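PDB 4QQR: bifunctional dTDP-4-dehydrorhamnose 3,5-epimerase/dTDP-4-dehydrorhamnose reductase, which catalyses the 3,5-epimerization of dTDP-4-keto-6-deoxyglucose and the NADPH-dependent reduction of the product to dTDP-beta-L-rhamnose in plant cell wall biogenesis. Local coordinates for residues A[118-123]-A[129-134]. Sequence-based numbering, arbitrary orientation.
Sequences EYDSGH and IGFKEE. With ZN (zinc ion), chain C.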
loop_
_atom_site.group_PDB
_atom_site.type_symbol
_atom_site.label_atom_id
_atom_site.label_comp_id
_atom_site.label_asym_id
_atom_site.label_seq_id
_atom_site.Cartn_x
_atom_site.Cartn_y
_atom_site.Cartn_z
ATOM N N GLU A 118 -5.982 -14.829 10.785
ATOM C CA GLU A 118 -6.538 -16.183 10.673
ATOM C C GLU A 118 -6.011 -17.135 11.760
ATOM O O GLU A 118 -4.840 -17.063 12.140
ATOM C CB GLU A 118 -6.243 -16.750 9.289
ATOM C CG GLU A 118 -6.803 -18.126 9.051
ATOM C CD GLU A 118 -6.425 -18.687 7.695
ATOM O OE1 GLU A 118 -5.318 -18.379 7.199
ATOM O OE2 GLU A 118 -7.253 -19.438 7.130
ATOM N N TYR A 119 -6.882 -18.005 12.265
ATOM C CA TYR A 119 -6.475 -19.029 13.229
ATOM C C TYR A 119 -5.189 -19.746 12.778
ATOM O O TYR A 119 -5.106 -20.230 11.648
ATOM C CB TYR A 119 -7.613 -20.043 13.455
ATOM C CG TYR A 119 -8.775 -19.532 14.306
ATOM C CD1 TYR A 119 -8.555 -18.961 15.559
ATOM C CD2 TYR A 119 -10.085 -19.621 13.851
ATOM C CE1 TYR A 119 -9.611 -18.493 16.334
ATOM C CE2 TYR A 119 -11.147 -19.154 14.612
ATOM C CZ TYR A 119 -10.905 -18.593 15.855
ATOM O OH TYR A 119 -11.967 -18.136 16.618
ATOM N N ASP A 120 -4.187 -19.776 13.659
ATOM C CA ASP A 120 -2.897 -20.402 13.348
ATOM C C ASP A 120 -2.288 -21.180 14.523
ATOM O O ASP A 120 -2.899 -21.287 15.594
ATOM C CB ASP A 120 -1.893 -19.366 12.815
ATOM C CG ASP A 120 -1.470 -18.336 13.864
ATOM O OD1 ASP A 120 -0.741 -17.388 13.491
ATOM O OD2 ASP A 120 -1.851 -18.452 15.052
ATOM N N SER A 121 -1.074 -21.696 14.316
ATOM C CA SER A 121 -0.347 -22.459 15.340
ATOM C C SER A 121 -0.178 -21.733 16.685
ATOM O O SER A 121 -0.035 -22.370 17.732
ATOM C CB SER A 121 1.040 -22.835 14.824
ATOM O OG SER A 121 2.028 -22.036 15.454
ATOM N N GLY A 122 -0.171 -20.405 16.650
ATOM C CA GLY A 122 0.089 -19.612 17.843
ATOM C C GLY A 122 -1.162 -18.914 18.332
ATOM O O GLY A 122 -1.159 -18.273 19.391
ATOM N N HIS A 123 -2.228 -19.022 17.539
ATOM C CA HIS A 123 -3.561 -18.561 17.932
ATOM C C HIS A 123 -4.603 -19.566 17.426
ATOM O O HIS A 123 -5.388 -19.264 16.522
ATOM C CB HIS A 123 -3.856 -17.163 17.368
ATOM C CG HIS A 123 -2.677 -16.245 17.363
ATOM N ND1 HIS A 123 -1.617 -16.397 16.484
ATOM C CD2 HIS A 123 -2.376 -15.164 18.121
ATOM C CE1 HIS A 123 -0.725 -15.456 16.706
ATOM N NE2 HIS A 123 -1.160 -14.688 17.691
ATOM N N ILE A 129 -6.944 -17.700 22.636
ATOM C CA ILE A 129 -5.832 -16.795 22.355
ATOM C C ILE A 129 -6.133 -15.975 21.109
ATOM O O ILE A 129 -6.258 -16.529 20.009
ATOM C CB ILE A 129 -4.502 -17.547 22.147
ATOM C CG1 ILE A 129 -4.127 -18.304 23.424
ATOM C CG2 ILE A 129 -3.403 -16.572 21.734
ATOM C CD1 ILE A 129 -4.270 -17.469 24.698
ATOM N N GLY A 130 -6.244 -14.660 21.284
ATOM C CA GLY A 130 -6.634 -13.773 20.206
ATOM C C GLY A 130 -5.486 -12.928 19.688
ATOM O O GLY A 130 -4.502 -12.692 20.395
ATOM N N PHE A 131 -5.617 -12.484 18.441
ATOM C CA PHE A 131 -4.613 -11.645 17.809
ATOM C C PHE A 131 -4.576 -10.255 18.408
ATOM O O PHE A 131 -5.612 -9.663 18.722
ATOM C CB PHE A 131 -4.880 -11.531 16.319
ATOM C CG PHE A 131 -4.492 -12.753 15.541
ATOM C CD1 PHE A 131 -3.152 -13.076 15.357
ATOM C CD2 PHE A 131 -5.466 -13.570 14.979
ATOM C CE1 PHE A 131 -2.788 -14.182 14.629
ATOM C CE2 PHE A 131 -5.106 -14.695 14.254
ATOM C CZ PHE A 131 -3.760 -14.998 14.082
ATOM N N LYS A 132 -3.371 -9.729 18.558
ATOM C CA LYS A 132 -3.223 -8.409 19.134
ATOM C C LYS A 132 -3.079 -7.308 18.083
ATOM O O LYS A 132 -2.867 -7.573 16.900
ATOM C CB LYS A 132 -2.044 -8.403 20.097
ATOM C CG LYS A 132 -2.350 -9.040 21.416
ATOM C CD LYS A 132 -1.141 -8.974 22.294
ATOM C CE LYS A 132 -1.472 -9.409 23.712
ATOM N NZ LYS A 132 -0.275 -10.005 24.392
ATOM N N GLU A 133 -3.221 -6.068 18.529
ATOM C CA GLU A 133 -2.991 -4.912 17.674
ATOM C C GLU A 133 -1.602 -4.979 17.020
ATOM O O GLU A 133 -1.450 -4.770 15.811
ATOM C CB GLU A 133 -3.161 -3.622 18.489
ATOM C CG GLU A 133 -4.623 -3.321 18.912
ATOM C CD GLU A 133 -5.132 -4.175 20.070
ATOM O OE1 GLU A 133 -4.413 -5.115 20.474
ATOM O OE2 GLU A 133 -6.248 -3.903 20.579
ATOM N N GLU A 134 -0.598 -5.320 17.815
ATOM C CA GLU A 134 0.782 -5.323 17.339
ATOM C C GLU A 134 1.051 -6.467 16.371
ATOM O O GLU A 134 2.020 -6.434 15.625
ATOM C CB GLU A 134 1.762 -5.385 18.515
ATOM C CG GLU A 134 1.305 -4.590 19.744
ATOM C CD GLU A 134 0.247 -5.343 20.553
ATOM O OE1 GLU A 134 0.293 -6.589 20.533
ATOM O OE2 GLU A 134 -0.634 -4.703 21.176
HETATM ZN ZN ZN C . -0.651 -12.967 19.358
#
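H123 and I129 mark the closest backbone approach, 5.3 Å between their CA atoms, where two irregular segments of the loop between strand 107-113 and helix 143-155 meet without a hydrogen bond passing from one to the other. The main evidence for the pairing is aromatic: the rings of H123 and F131 stack face to face, centroids 3.9 Å apart and planes inclined by 30°. F131 CE1 sits over the centre of the imidazole, whereas CG of H123 lies above the phenyl face toward its rim. CB of H123 continues the overlap as a CH-pi contact, 4.2 Å from the phenyl centroid. At the phenyl edge, in the ring plane, stands the carbonyl O of E118, and D120 OD1 also meets this edge, 3.9 Å from F131 CZ. I129 adds its CG2 methyl, 3.7 Å from O of G122.

The D120 bond at ND1 and the zinc at NE2 together probably fix the rotation of the imidazole. ND1 of H123 donates to the syn lone pair of D120 OD2, and the acceptor lies only 4° out of the ring plane. The same oxygen receives N of G122 from above the carboxylate plane, an Asx turn within the type I turn D120-H123; D120 CG reaches there by standing between its backbone N and carbonyl carbon (chi1 67°). Replacing D120 with an alanine would probably leave both ND1 of H123 and N of G122 without their OD2 acceptor, the ring then relying on zinc and F131 for its orientation. With ND1 thus donating, NE2 binds zinc at 2.5 Å, and D135 supplies a second ligand; the carboxylate would be expected to make the imidazole a more electron-rich donor to the metal.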